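Local coordinates for protein pectinesterase (Sitophilus oryzae, PDB 4PMH) that catalyses the hydrolysis of methyl esters in pectin, releasing methanol, and probably serves the weevil in digesting plant cell walls, at residues A[19-24]-A[309-314]; A[53-58]-A[80-85]; A[105-110]-A[114-119]. All coordinates share one frame; numbering follows the deposited sequence.

In the fold
Close to the N terminus, residues 19-24 meet strand 311-315 far along the chain, so interaction 1 closes a loop of 284 intervening residues around most of the parallel beta-helix. Interactions 2 and 3 are both nested inside that loop. Interaction 2 comes first, bringing helix 51-61 against strand 80-82 after a short excursion; interaction 3 follows in series, folding helix 113-120 back on the end of strand 101-105. These two touch through the hydroxyls of Tyr81 and Tyr116, their centres about 20 Å apart. Interaction 1 lies on the opposite side of the chain's centre, its centre about 32 and 36 Å from theirs.

Interaction 1: residues A[19-24]-A[309-314]; sequences NYFTTA and NGQLII
An N-terminal arm is laid across a sheet of the parallel beta-helix here, and Phe21 of the arm meets Ile313 of strand 311-315. The CA atoms of Phe21 and Ile313 are 7.9 Å apart, the nearest pair across the two segments, and both side chains leave their backbones toward the partner. Ile313 CD1 sits over one face of the phenyl ring, offset toward its rim, in a CH-pi contact; the modelled separation is too short to be exact, so only the placement is evidence. Ile313 carries CG1 anti to its carbonyl carbon (chi1 -71°) and then runs extended, which lifts the delta methyl toward the ring. Over the opposite face lies Tyr20 CB, 3.9 Å above the plane of the Phe21 ring, so the ring lies between Tyr20 CB and the strand side chain.

Strand 311-315 is one strand of the long parallel sheet, contributed by one coil of the right-handed parallel beta-helix characteristic of the pectinesterase family and its pectate-lyase-like relatives, and is flanked by strands 267-270 and 355-359. Gln311, two residues before Ile313, adds an oblique approach: its NE2 is 4.1 Å from Phe21 CE1, with the amide and ring planes 14° apart. The other end of that amide, OE1, accepts hydrogen bonds from Gly266 N and Tyr26. A serine in place of Phe21 would probably leave the Ile313 methyl without its aromatic cover and open a gap between arm and sheet. Next along the arm, Thr22 N-caps helix 23-27 through OG1, which bonds to Thr25 N.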
# COMPACT_ATOMS: atom_id res chain seq x y z
N ASN A 19 5.80 23.36 -4.12
CA ASN A 19 4.77 23.62 -5.14
C ASN A 19 4.75 22.57 -6.28
O ASN A 19 3.76 22.47 -7.01
CB ASN A 19 4.91 25.03 -5.75
CG ASN A 19 4.73 26.14 -4.73
OD1 ASN A 19 5.60 27.01 -4.57
ND2 ASN A 19 3.60 26.13 -4.04
N TYR A 20 5.83 21.80 -6.43
CA TYR A 20 5.86 20.75 -7.45
C TYR A 20 5.21 19.46 -6.95
O TYR A 20 5.08 18.52 -7.73
CB TYR A 20 7.28 20.45 -7.92
CG TYR A 20 8.11 21.67 -8.22
CD1 TYR A 20 7.55 22.79 -8.87
CD2 TYR A 20 9.46 21.73 -7.85
CE1 TYR A 20 8.31 23.92 -9.13
CE2 TYR A 20 10.22 22.85 -8.11
CZ TYR A 20 9.66 23.94 -8.75
OH TYR A 20 10.44 25.06 -9.00
N PHE A 21 4.82 19.41 -5.68
CA PHE A 21 4.32 18.18 -5.07
C PHE A 21 3.03 18.42 -4.35
O PHE A 21 3.00 18.83 -3.20
CB PHE A 21 5.36 17.62 -4.12
CG PHE A 21 6.66 17.37 -4.78
CD1 PHE A 21 6.84 16.27 -5.61
CD2 PHE A 21 7.71 18.27 -4.62
CE1 PHE A 21 8.05 16.04 -6.22
CE2 PHE A 21 8.92 18.05 -5.24
CZ PHE A 21 9.10 16.94 -6.04
N THR A 22 1.94 18.13 -5.05
CA THR A 22 0.60 18.40 -4.59
C THR A 22 -0.27 17.24 -5.09
O THR A 22 0.17 16.47 -5.96
CB THR A 22 0.06 19.72 -5.19
OG1 THR A 22 -0.15 19.54 -6.59
CG2 THR A 22 1.05 20.85 -4.98
N THR A 23 -1.49 17.12 -4.59
CA THR A 23 -2.39 16.07 -5.08
C THR A 23 -2.54 16.17 -6.59
O THR A 23 -2.51 15.15 -7.28
CB THR A 23 -3.80 16.12 -4.44
OG1 THR A 23 -4.44 17.36 -4.81
CG2 THR A 23 -3.74 15.99 -2.91
N ALA A 24 -2.70 17.39 -7.09
CA ALA A 24 -2.90 17.61 -8.52
C ALA A 24 -1.70 17.15 -9.35
O ALA A 24 -1.81 16.66 -10.46
CB ALA A 24 -3.17 19.09 -8.78
N ASN A 309 14.68 3.70 -7.16
CA ASN A 309 15.07 4.63 -6.15
C ASN A 309 13.83 5.27 -5.56
O ASN A 309 13.33 6.30 -6.05
CB ASN A 309 16.07 5.66 -6.70
CG ASN A 309 16.76 6.45 -5.61
OD1 ASN A 309 16.97 5.98 -4.47
ND2 ASN A 309 17.10 7.69 -5.94
N GLY A 310 13.33 4.62 -4.50
CA GLY A 310 12.04 4.95 -3.90
C GLY A 310 11.81 6.43 -3.65
O GLY A 310 12.67 7.12 -3.11
N GLN A 311 10.63 6.91 -4.04
CA GLN A 311 10.27 8.33 -3.92
C GLN A 311 9.10 8.47 -2.97
O GLN A 311 8.10 7.77 -3.11
CB GLN A 311 9.92 8.91 -5.29
CG GLN A 311 10.02 10.44 -5.40
CD GLN A 311 8.83 11.20 -4.85
OE1 GLN A 311 7.71 10.67 -4.77
NE2 GLN A 311 9.07 12.45 -4.45
N LEU A 312 9.26 9.38 -2.00
CA LEU A 312 8.27 9.62 -0.95
C LEU A 312 8.35 11.06 -0.43
O LEU A 312 9.40 11.49 -0.01
CB LEU A 312 8.51 8.69 0.24
CG LEU A 312 7.70 8.97 1.50
CD1 LEU A 312 6.20 8.83 1.30
CD2 LEU A 312 8.16 8.00 2.58
N ILE A 313 7.23 11.75 -0.43
CA ILE A 313 7.10 13.03 0.22
C ILE A 313 6.00 12.98 1.29
O ILE A 313 4.88 12.56 1.02
CB ILE A 313 6.80 14.12 -0.81
CG1 ILE A 313 8.07 14.33 -1.63
CG2 ILE A 313 6.35 15.42 -0.12
CD1 ILE A 313 7.87 15.26 -2.80
N ILE A 314 6.36 13.36 2.52
CA ILE A 314 5.38 13.54 3.60
C ILE A 314 5.22 15.02 3.83
O ILE A 314 6.16 15.69 4.24
CB ILE A 314 5.81 12.83 4.88
CG1 ILE A 314 5.94 11.33 4.62
CG2 ILE A 314 4.80 13.08 5.99
CD1 ILE A 314 6.71 10.59 5.69

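Interaction 2: residues A[53-58]-A[80-85]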
# COMPACT_ATOMS: atom_id res chain seq x y z
N ALA A 53 -17.72 -14.57 -5.92
CA ALA A 53 -18.89 -14.81 -6.77
C ALA A 53 -19.55 -13.52 -7.25
O ALA A 53 -20.00 -13.45 -8.38
CB ALA A 53 -19.91 -15.69 -6.07
N ALA A 54 -19.60 -12.51 -6.40
CA ALA A 54 -20.17 -11.22 -6.80
C ALA A 54 -19.24 -10.52 -7.81
O ALA A 54 -19.70 -9.94 -8.76
CB ALA A 54 -20.40 -10.34 -5.59
N VAL A 55 -17.93 -10.59 -7.56
CA VAL A 55 -16.91 -9.99 -8.43
C VAL A 55 -17.01 -10.63 -9.81
O VAL A 55 -17.03 -9.92 -10.84
CB VAL A 55 -15.48 -10.16 -7.86
CG1 VAL A 55 -14.41 -9.88 -8.91
CG2 VAL A 55 -15.29 -9.29 -6.63
N ASN A 56 -17.13 -11.96 -9.82
CA ASN A 56 -17.21 -12.72 -11.03
C ASN A 56 -18.44 -12.31 -11.82
O ASN A 56 -18.38 -12.14 -13.03
CB ASN A 56 -17.31 -14.21 -10.73
CG ASN A 56 -16.01 -14.82 -10.25
OD1 ASN A 56 -14.94 -14.20 -10.31
ND2 ASN A 56 -16.08 -16.06 -9.78
N ALA A 57 -19.57 -12.19 -11.14
CA ALA A 57 -20.81 -11.80 -11.82
C ALA A 57 -20.67 -10.45 -12.52
O ALA A 57 -21.04 -10.32 -13.69
CB ALA A 57 -22.00 -11.77 -10.86
N ALA A 58 -20.13 -9.48 -11.79
CA ALA A 58 -19.93 -8.12 -12.32
C ALA A 58 -18.95 -8.10 -13.51
O ALA A 58 -19.21 -7.45 -14.53
CB ALA A 58 -19.45 -7.19 -11.21
N VAL A 80 -10.16 -12.03 -2.31
CA VAL A 80 -10.92 -11.33 -3.35
C VAL A 80 -9.95 -10.96 -4.45
O VAL A 80 -8.99 -10.21 -4.21
CB VAL A 80 -11.59 -10.06 -2.80
CG1 VAL A 80 -12.44 -9.38 -3.87
CG2 VAL A 80 -12.43 -10.39 -1.57
N TYR A 81 -10.15 -11.53 -5.64
CA TYR A 81 -9.25 -11.34 -6.77
C TYR A 81 -10.03 -10.59 -7.83
O TYR A 81 -11.08 -11.06 -8.28
CB TYR A 81 -8.78 -12.67 -7.35
CG TYR A 81 -7.76 -13.47 -6.55
CD1 TYR A 81 -7.20 -12.98 -5.38
CD2 TYR A 81 -7.34 -14.72 -6.99
CE1 TYR A 81 -6.29 -13.73 -4.66
CE2 TYR A 81 -6.40 -15.47 -6.29
CZ TYR A 81 -5.88 -14.97 -5.13
OH TYR A 81 -4.97 -15.72 -4.41
N ILE A 82 -9.50 -9.43 -8.22
CA ILE A 82 -10.05 -8.67 -9.35
C ILE A 82 -9.08 -8.78 -10.51
O ILE A 82 -8.08 -8.09 -10.54
CB ILE A 82 -10.28 -7.16 -9.06
CG1 ILE A 82 -10.85 -6.91 -7.67
CG2 ILE A 82 -11.12 -6.55 -10.18
CD1 ILE A 82 -12.31 -7.22 -7.46
N PRO A 83 -9.37 -9.67 -11.48
CA PRO A 83 -8.53 -9.78 -12.67
C PRO A 83 -8.75 -8.60 -13.61
O PRO A 83 -9.73 -7.88 -13.48
CB PRO A 83 -9.01 -11.08 -13.31
CG PRO A 83 -10.45 -11.12 -12.97
CD PRO A 83 -10.56 -10.53 -11.59
N ASN A 84 -7.85 -8.42 -14.57
CA ASN A 84 -7.95 -7.29 -15.50
C ASN A 84 -9.29 -7.34 -16.24
O ASN A 84 -9.70 -8.40 -16.70
CB ASN A 84 -6.79 -7.29 -16.49
CG ASN A 84 -6.50 -5.91 -17.08
OD1 ASN A 84 -7.31 -4.98 -16.98
ND2 ASN A 84 -5.35 -5.77 -17.71
N THR A 85 -9.98 -6.20 -16.29
CA THR A 85 -11.29 -6.11 -16.91
C THR A 85 -11.54 -4.64 -17.23
O THR A 85 -10.95 -3.78 -16.62
CB THR A 85 -12.42 -6.62 -15.98
OG1 THR A 85 -13.70 -6.33 -16.55
CG2 THR A 85 -12.37 -5.96 -14.59
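Val55, on the helix that packs at the N-terminal end of the parallel beta-helix, presses against Val80 and Ile82 of a strand in the first part of that fold. The short helical and strand axes approach to 8.7 Å and run at 16° to one another, nearly parallel, with Val55 and Ile82 nearest by CA.

Apolar contacts carry the interface, and on the helix side Val55 supplies both branches, CG1 and CG2, which meet Ile82 CD1 and Val80 CG1. Its CG1, anti to the backbone N (chi1 165°), lies 3.7 Å from Ile82 CD1. The second branch, CG2, is also 3.7 Å from Ile82 CD1, which therefore rests in the fork of the valine; the two side chains cross at about a right angle. The same CG2 meets Val80 CG1 at 4.0 Å, on a more oblique course. Ile82 leaves its backbone neither toward nor away from the helix, but its chain is bent at chi2 (-75°), and this bend brings CD1 back to Val55. Ile82 also packs on Leu89 and Ile91 of strand 89-93, so the cluster continues into the next sheet.

Polar contacts lie around this core. No hydrogen bond joins the two segments, although just before the helical one Gln52 OE1 accepts from Tyr81 N, tying the helix to the strand backbone. Within the helix, Ala57 N bonds to Ala53 O, one turn back. Strand 80-82 bonds in parallel to strand 152-154 on its other side.

Of the strand's main-chain atoms, the Tyr81 carbonyl oxygen comes close to the helix: Val55 CG1 is 3.6 Å from Tyr81 O.

Interaction 3: residues A[105-110]-A[114-119]; sequences LNMPAQ and SAYKSL
A Met-aromatic contact and a leucine pair join the end of strand 101-105, and the loop that leaves it, to helix 113-120; the residues are Met107 and Leu105 on one side, Tyr116 and Leu119 on the other. Met107 SD comes to the edge of the Tyr116 ring: it stands 5.1 Å from the centroid, 76° off the ring normal. The ring atom it meets is CD1, with Met107 SD to Tyr116 CD1 at 3.8 Å. Met107 holds CG anti to the backbone N (chi1 -168°) and stays extended through chi2, so the sulfur is carried out to the helix before the chain bends at chi3.

One helical turn beyond Tyr116, Leu119 supplies the second foothold. Its CD2 is 3.7 Å from Met107 SD and 3.8 Å from Leu105 CD2, so a single methyl serves both partners. Leu105 and Leu119 reach toward each other tip to tip, whereas Met107 crosses Leu119 obliquely. No hydrogen bond spans the two segments, which fits the wholly apolar and sulfur-aromatic character of the pairs. The helix itself is regular, with Leu119 N bonded to Ala115 O at 2.9 Å.

The Tyr116 hydroxyl has its polar partner outside the two segments, a hydrogen bond with Tyr81 OH. Farther along the loop, Gln110 NE2 bonds to OE1 of Gln177, which by similarity binds substrate; the Met107 side chain lies about 11 Å from that of Gln177. Strand 101-105 belongs to the second long parallel sheet, and the helix packed on its exit lies in the connection between strands 101-105 and 165-168, neighbours in that sheet of the parallel beta-helix, the fold of the pectinesterase family.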
# COMPACT_ATOMS: atom_id res chain seq x y z
N LEU A 105 -7.52 -13.19 6.47
CA LEU A 105 -6.89 -14.51 6.48
C LEU A 105 -5.54 -14.41 7.16
O LEU A 105 -4.98 -13.32 7.22
CB LEU A 105 -6.69 -15.00 5.05
CG LEU A 105 -7.90 -15.49 4.27
CD1 LEU A 105 -7.54 -15.69 2.81
CD2 LEU A 105 -8.43 -16.78 4.87
N ASN A 106 -5.04 -15.53 7.70
CA ASN A 106 -3.66 -15.66 8.19
C ASN A 106 -2.92 -16.43 7.10
O ASN A 106 -2.95 -17.67 7.06
CB ASN A 106 -3.62 -16.44 9.52
CG ASN A 106 -2.22 -16.57 10.13
OD1 ASN A 106 -1.20 -16.42 9.46
ND2 ASN A 106 -2.18 -16.92 11.41
N MET A 107 -2.29 -15.70 6.19
CA MET A 107 -1.76 -16.30 4.98
C MET A 107 -0.48 -15.59 4.58
O MET A 107 -0.50 -14.71 3.70
CB MET A 107 -2.79 -16.22 3.85
CG MET A 107 -2.42 -17.07 2.63
SD MET A 107 -3.77 -17.25 1.44
CE MET A 107 -3.75 -15.66 0.63
N PRO A 108 0.64 -15.96 5.22
CA PRO A 108 1.92 -15.36 4.86
C PRO A 108 2.48 -15.84 3.51
O PRO A 108 1.99 -16.81 2.92
CB PRO A 108 2.85 -15.81 6.01
CG PRO A 108 2.28 -17.14 6.44
CD PRO A 108 0.77 -16.98 6.29
N ALA A 109 3.52 -15.15 3.04
CA ALA A 109 4.26 -15.57 1.84
C ALA A 109 4.80 -17.00 2.00
O ALA A 109 4.99 -17.71 1.00
CB ALA A 109 5.42 -14.64 1.57
N GLN A 110 5.03 -17.39 3.25
CA GLN A 110 5.64 -18.69 3.56
C GLN A 110 4.64 -19.84 3.47
O GLN A 110 5.02 -21.01 3.58
CB GLN A 110 6.31 -18.61 4.94
CG GLN A 110 7.59 -17.77 4.99
CD GLN A 110 7.39 -16.26 4.81
OE1 GLN A 110 6.33 -15.69 5.14
NE2 GLN A 110 8.42 -15.59 4.30
N SER A 114 0.03 -26.22 -1.07
CA SER A 114 -1.03 -27.12 -0.63
C SER A 114 -1.98 -26.45 0.36
O SER A 114 -3.21 -26.57 0.25
CB SER A 114 -0.47 -28.40 -0.01
OG SER A 114 0.45 -28.99 -0.91
N ALA A 115 -1.41 -25.75 1.33
CA ALA A 115 -2.20 -25.05 2.32
C ALA A 115 -3.03 -23.93 1.67
O ALA A 115 -4.19 -23.70 2.05
CB ALA A 115 -1.30 -24.48 3.42
N TYR A 116 -2.45 -23.27 0.67
CA TYR A 116 -3.16 -22.21 -0.07
C TYR A 116 -4.36 -22.80 -0.78
O TYR A 116 -5.47 -22.25 -0.72
CB TYR A 116 -2.20 -21.53 -1.05
CG TYR A 116 -2.84 -20.60 -2.06
CD1 TYR A 116 -3.08 -19.25 -1.77
CD2 TYR A 116 -3.17 -21.06 -3.32
CE1 TYR A 116 -3.65 -18.41 -2.71
CE2 TYR A 116 -3.74 -20.23 -4.28
CZ TYR A 116 -3.98 -18.90 -3.98
OH TYR A 116 -4.56 -18.12 -4.94
N LYS A 117 -4.18 -23.95 -1.42
CA LYS A 117 -5.29 -24.62 -2.07
C LYS A 117 -6.40 -24.97 -1.10
O LYS A 117 -7.58 -24.75 -1.39
CB LYS A 117 -4.84 -25.87 -2.82
CG LYS A 117 -4.03 -25.56 -4.07
CD LYS A 117 -3.74 -26.81 -4.90
CE LYS A 117 -4.96 -27.23 -5.71
NZ LYS A 117 -4.71 -28.54 -6.41
N SER A 118 -6.02 -25.51 0.06
CA SER A 118 -7.01 -25.88 1.07
C SER A 118 -7.76 -24.67 1.56
O SER A 118 -8.97 -24.71 1.74
CB SER A 118 -6.37 -26.59 2.27
OG SER A 118 -5.88 -27.85 1.87
N LEU A 119 -7.03 -23.57 1.75
CA LEU A 119 -7.63 -22.37 2.29
C LEU A 119 -8.57 -21.66 1.31
O LEU A 119 -9.65 -21.23 1.71
CB LEU A 119 -6.52 -21.43 2.79
CG LEU A 119 -6.95 -20.27 3.69
CD1 LEU A 119 -7.41 -20.78 5.05
CD2 LEU A 119 -5.79 -19.28 3.86